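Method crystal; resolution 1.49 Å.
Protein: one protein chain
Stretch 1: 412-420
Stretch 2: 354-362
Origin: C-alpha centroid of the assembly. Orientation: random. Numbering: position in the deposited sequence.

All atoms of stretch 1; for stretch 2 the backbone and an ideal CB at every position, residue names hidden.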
# COMPACT_ATOMS: atom_id res chain seq x y z
N LYS A 412 -1.13 -12.15 8.09
CA LYS A 412 -2.53 -12.54 8.29
C LYS A 412 -3.45 -11.29 8.23
O LYS A 412 -4.51 -11.32 7.62
CB LYS A 412 -2.73 -13.23 9.63
CG LYS A 412 -2.05 -14.60 9.75
CD LYS A 412 -2.18 -15.16 11.15
CE LYS A 412 -1.32 -16.39 11.36
NZ LYS A 412 -1.61 -17.07 12.67
N GLU A 413 -3.05 -10.20 8.86
CA GLU A 413 -3.89 -9.04 9.03
C GLU A 413 -3.98 -8.19 7.78
O GLU A 413 -5.03 -7.64 7.49
CB GLU A 413 -3.39 -8.17 10.21
CG GLU A 413 -4.32 -7.00 10.55
CD GLU A 413 -5.74 -7.47 10.87
OE1 GLU A 413 -5.87 -8.49 11.57
OE2 GLU A 413 -6.73 -6.82 10.43
N LEU A 414 -2.87 -8.05 7.07
CA LEU A 414 -2.75 -7.03 6.01
C LEU A 414 -2.72 -7.61 4.60
O LEU A 414 -2.47 -6.90 3.64
CB LEU A 414 -1.49 -6.19 6.26
CG LEU A 414 -1.48 -5.44 7.61
CD1 LEU A 414 -0.16 -4.72 7.84
CD2 LEU A 414 -2.65 -4.45 7.68
N VAL A 415 -3.03 -8.90 4.49
CA VAL A 415 -3.11 -9.53 3.17
C VAL A 415 -4.05 -8.73 2.27
O VAL A 415 -5.13 -8.35 2.66
CB VAL A 415 -3.59 -11.01 3.28
CG1 VAL A 415 -5.03 -11.13 3.86
CG2 VAL A 415 -3.48 -11.71 1.91
N GLY A 416 -3.60 -8.41 1.07
CA GLY A 416 -4.45 -7.67 0.13
C GLY A 416 -4.37 -6.16 0.25
O GLY A 416 -4.95 -5.45 -0.56
N GLU A 417 -3.60 -5.65 1.20
CA GLU A 417 -3.55 -4.22 1.49
C GLU A 417 -2.23 -3.54 1.11
O GLU A 417 -1.99 -2.36 1.45
CB GLU A 417 -3.98 -3.98 2.95
CG GLU A 417 -5.43 -4.38 3.18
CD GLU A 417 -5.86 -4.25 4.63
OE1 GLU A 417 -6.19 -3.13 5.06
OE2 GLU A 417 -5.82 -5.26 5.32
N GLY A 418 -1.43 -4.24 0.32
CA GLY A 418 -0.34 -3.60 -0.41
C GLY A 418 0.97 -3.39 0.31
O GLY A 418 1.83 -2.73 -0.23
N GLU A 419 1.15 -3.99 1.50
CA GLU A 419 2.34 -3.71 2.31
C GLU A 419 3.25 -4.90 2.58
O GLU A 419 4.42 -4.70 2.90
CB GLU A 419 1.97 -3.10 3.65
CG GLU A 419 1.44 -1.69 3.54
CD GLU A 419 2.43 -0.74 2.99
OE1 GLU A 419 3.61 -0.80 3.41
OE2 GLU A 419 2.09 0.05 2.09
N VAL A 420 2.75 -6.13 2.54
CA VAL A 420 3.54 -7.27 3.00
C VAL A 420 4.90 -7.44 2.32
O VAL A 420 5.87 -7.83 2.98
CB VAL A 420 2.68 -8.57 2.98
CG1 VAL A 420 3.51 -9.85 2.95
CG2 VAL A 420 1.72 -8.52 4.16
N UNK A 354 -4.65 3.43 4.67
CA UNK A 354 -4.02 2.98 5.91
C UNK A 354 -5.08 2.90 7.01
O UNK A 354 -5.99 3.72 7.08
CB UNK A 354 -2.88 3.92 6.32
N UNK A 355 -4.98 1.87 7.84
CA UNK A 355 -5.91 1.67 8.94
C UNK A 355 -5.19 1.31 10.25
O UNK A 355 -4.00 1.01 10.29
CB UNK A 355 -6.91 0.57 8.58
N UNK A 356 -5.96 1.39 11.32
CA UNK A 356 -5.40 1.35 12.65
C UNK A 356 -4.63 0.05 12.92
O UNK A 356 -3.64 0.09 13.64
CB UNK A 356 -6.52 1.52 13.68
N UNK A 357 -5.09 -1.11 12.43
CA UNK A 357 -4.35 -2.36 12.71
C UNK A 357 -2.88 -2.25 12.24
O UNK A 357 -1.97 -2.75 12.93
CB UNK A 357 -5.03 -3.54 12.02
N UNK A 358 -2.65 -1.59 11.10
CA UNK A 358 -1.27 -1.47 10.60
C UNK A 358 -0.46 -0.63 11.58
O UNK A 358 0.72 -0.90 11.80
CB UNK A 358 -1.24 -0.85 9.20
N UNK A 359 -1.09 0.40 12.12
CA UNK A 359 -0.41 1.32 13.04
C UNK A 359 0.03 0.56 14.30
O UNK A 359 1.15 0.73 14.77
CB UNK A 359 -1.32 2.49 13.41
N UNK A 360 -0.85 -0.26 14.87
CA UNK A 360 -0.49 -1.09 16.02
C UNK A 360 0.67 -2.04 15.67
O UNK A 360 1.58 -2.22 16.48
CB UNK A 360 -1.70 -1.89 16.50
N UNK A 361 0.61 -2.66 14.50
CA UNK A 361 1.65 -3.59 14.06
C UNK A 361 2.99 -2.88 13.81
O UNK A 361 4.05 -3.39 14.18
CB UNK A 361 1.20 -4.31 12.79
N UNK A 362 2.92 -1.68 13.26
CA UNK A 362 4.11 -0.82 13.07
C UNK A 362 4.74 -0.50 14.40
O UNK A 362 5.95 -0.57 14.55
CB UNK A 362 3.75 0.48 12.34

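Stretch 1 begins in a helix, makes a type II turn from Leu414 to Glu417, and offers stretch 2 two carboxylates, a leucine and, further along, a third acid.

Position 354 lies in a strand, its CA-to-CB bond sideways and nothing of stretch 1 within 5.5 Å of the ideal CB. Stretch 1 sets no rule here; a beta-branched residue would suit the extended backbone, and the deposited one is Ile354.

Position 355 decides the contact. Its CB points toward stretch 1, 5.2 Å from Glu417 OE1, and the carboxylate of Glu413 lies further out. Two acids call for a positive charge; lysine could serve one of them, but a long side chain with several N-H groups could serve both. It is Arg355, with chi1 p and the next two torsions t, an extended arm. NE and NH2 grip Glu417 side-on, NE to OE1 at 2.8 Å and NH2 to OE2 at 2.8 Å, while NH1 and NH2 both donate to Glu413 OE2, at 3.0 and 2.9 Å. Both salt bridges lie at the edge of the guanidinium, near its plane, where its N-H bonds point. Arg355 also occupies the N-cap position of the helix that follows.

Position 356 opens that helix out of reach of stretch 1, which leaves the choice free; it is Leu356.

At 357 the CB points toward stretch 1, and the ideal CB is only 3.8 Å from Glu413 CG. Such closeness favours a small residue: alanine, serine, perhaps threonine. Ser357 is found, its OG 3.7 Å from Glu413 OE2 and hydrogen-bonded elsewhere in the structure.

Position 358 points sideways, its ideal CB 4.2 Å from Leu414 CD2. Aliphatic carbon is wanted near the backbone, so leucine, methionine or a long polar chain could fit. Glu358 lays its CG 4.2 Å from Leu414 CD1. Its acid end comes near Glu419, with OE2 4.5 Å from Glu419 OE1, a like-charge approach that stretch 1 alone would not recommend; both these oxygens have hydrogen bonds elsewhere in the structure.

Positions 359 and 360 are out of reach and unconstrained by this contact: Val359 and Tyr360.

One helical turn beyond 357, position 361 again points toward stretch 1, its ideal CB 5.1 Å from Leu414 CD1. That gap suits a medium apolar side chain, leucine, isoleucine or methionine. Leu361 brings CD1 to 4.0 Å from Glu413 CB and 4.3 Å from Leu414 CD1.

Position 362 points sideways without contact, so many residues would do; it is Asn362.

Stretch 2, residues 354-362: IRLSEVYLN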
# COMPACT_ATOMS: atom_id res chain seq x y z
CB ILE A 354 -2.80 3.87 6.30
CG1 ILE A 354 -2.04 3.29 7.50
CG2 ILE A 354 -3.24 5.30 6.55
CD1 ILE A 354 -0.59 3.79 7.59
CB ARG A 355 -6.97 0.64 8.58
CG ARG A 355 -6.47 -0.75 8.40
CD ARG A 355 -7.63 -1.67 8.02
NE ARG A 355 -7.17 -3.02 7.67
CZ ARG A 355 -7.05 -4.08 8.50
NH1 ARG A 355 -7.49 -4.05 9.75
NH2 ARG A 355 -6.54 -5.20 8.03
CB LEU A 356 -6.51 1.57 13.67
CG LEU A 356 -6.12 1.91 15.10
CD1 LEU A 356 -5.25 3.18 15.16
CD2 LEU A 356 -7.35 2.01 16.02
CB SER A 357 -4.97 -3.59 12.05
OG SER A 357 -6.15 -4.02 12.72
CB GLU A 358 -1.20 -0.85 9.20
CG GLU A 358 0.23 -0.68 8.74
CD GLU A 358 0.38 0.03 7.41
OE1 GLU A 358 -0.60 0.06 6.65
OE2 GLU A 358 1.46 0.58 7.14
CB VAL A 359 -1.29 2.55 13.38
CG1 VAL A 359 -0.60 3.42 14.41
CG2 VAL A 359 -1.62 3.36 12.12
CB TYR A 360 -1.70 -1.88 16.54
CG TYR A 360 -2.62 -1.14 17.48
CD1 TYR A 360 -3.45 -0.10 17.05
CD2 TYR A 360 -2.65 -1.48 18.82
CE1 TYR A 360 -4.27 0.56 17.94
CE2 TYR A 360 -3.48 -0.83 19.72
CZ TYR A 360 -4.27 0.21 19.28
OH TYR A 360 -5.08 0.85 20.23
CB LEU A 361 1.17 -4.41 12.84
CG LEU A 361 0.06 -5.42 13.19
CD1 LEU A 361 -0.72 -5.79 11.92
CD2 LEU A 361 0.63 -6.64 14.00
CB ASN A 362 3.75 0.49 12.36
CG ASN A 362 3.43 0.31 10.88
OD1 ASN A 362 3.61 -0.76 10.31
ND2 ASN A 362 2.95 1.41 10.23
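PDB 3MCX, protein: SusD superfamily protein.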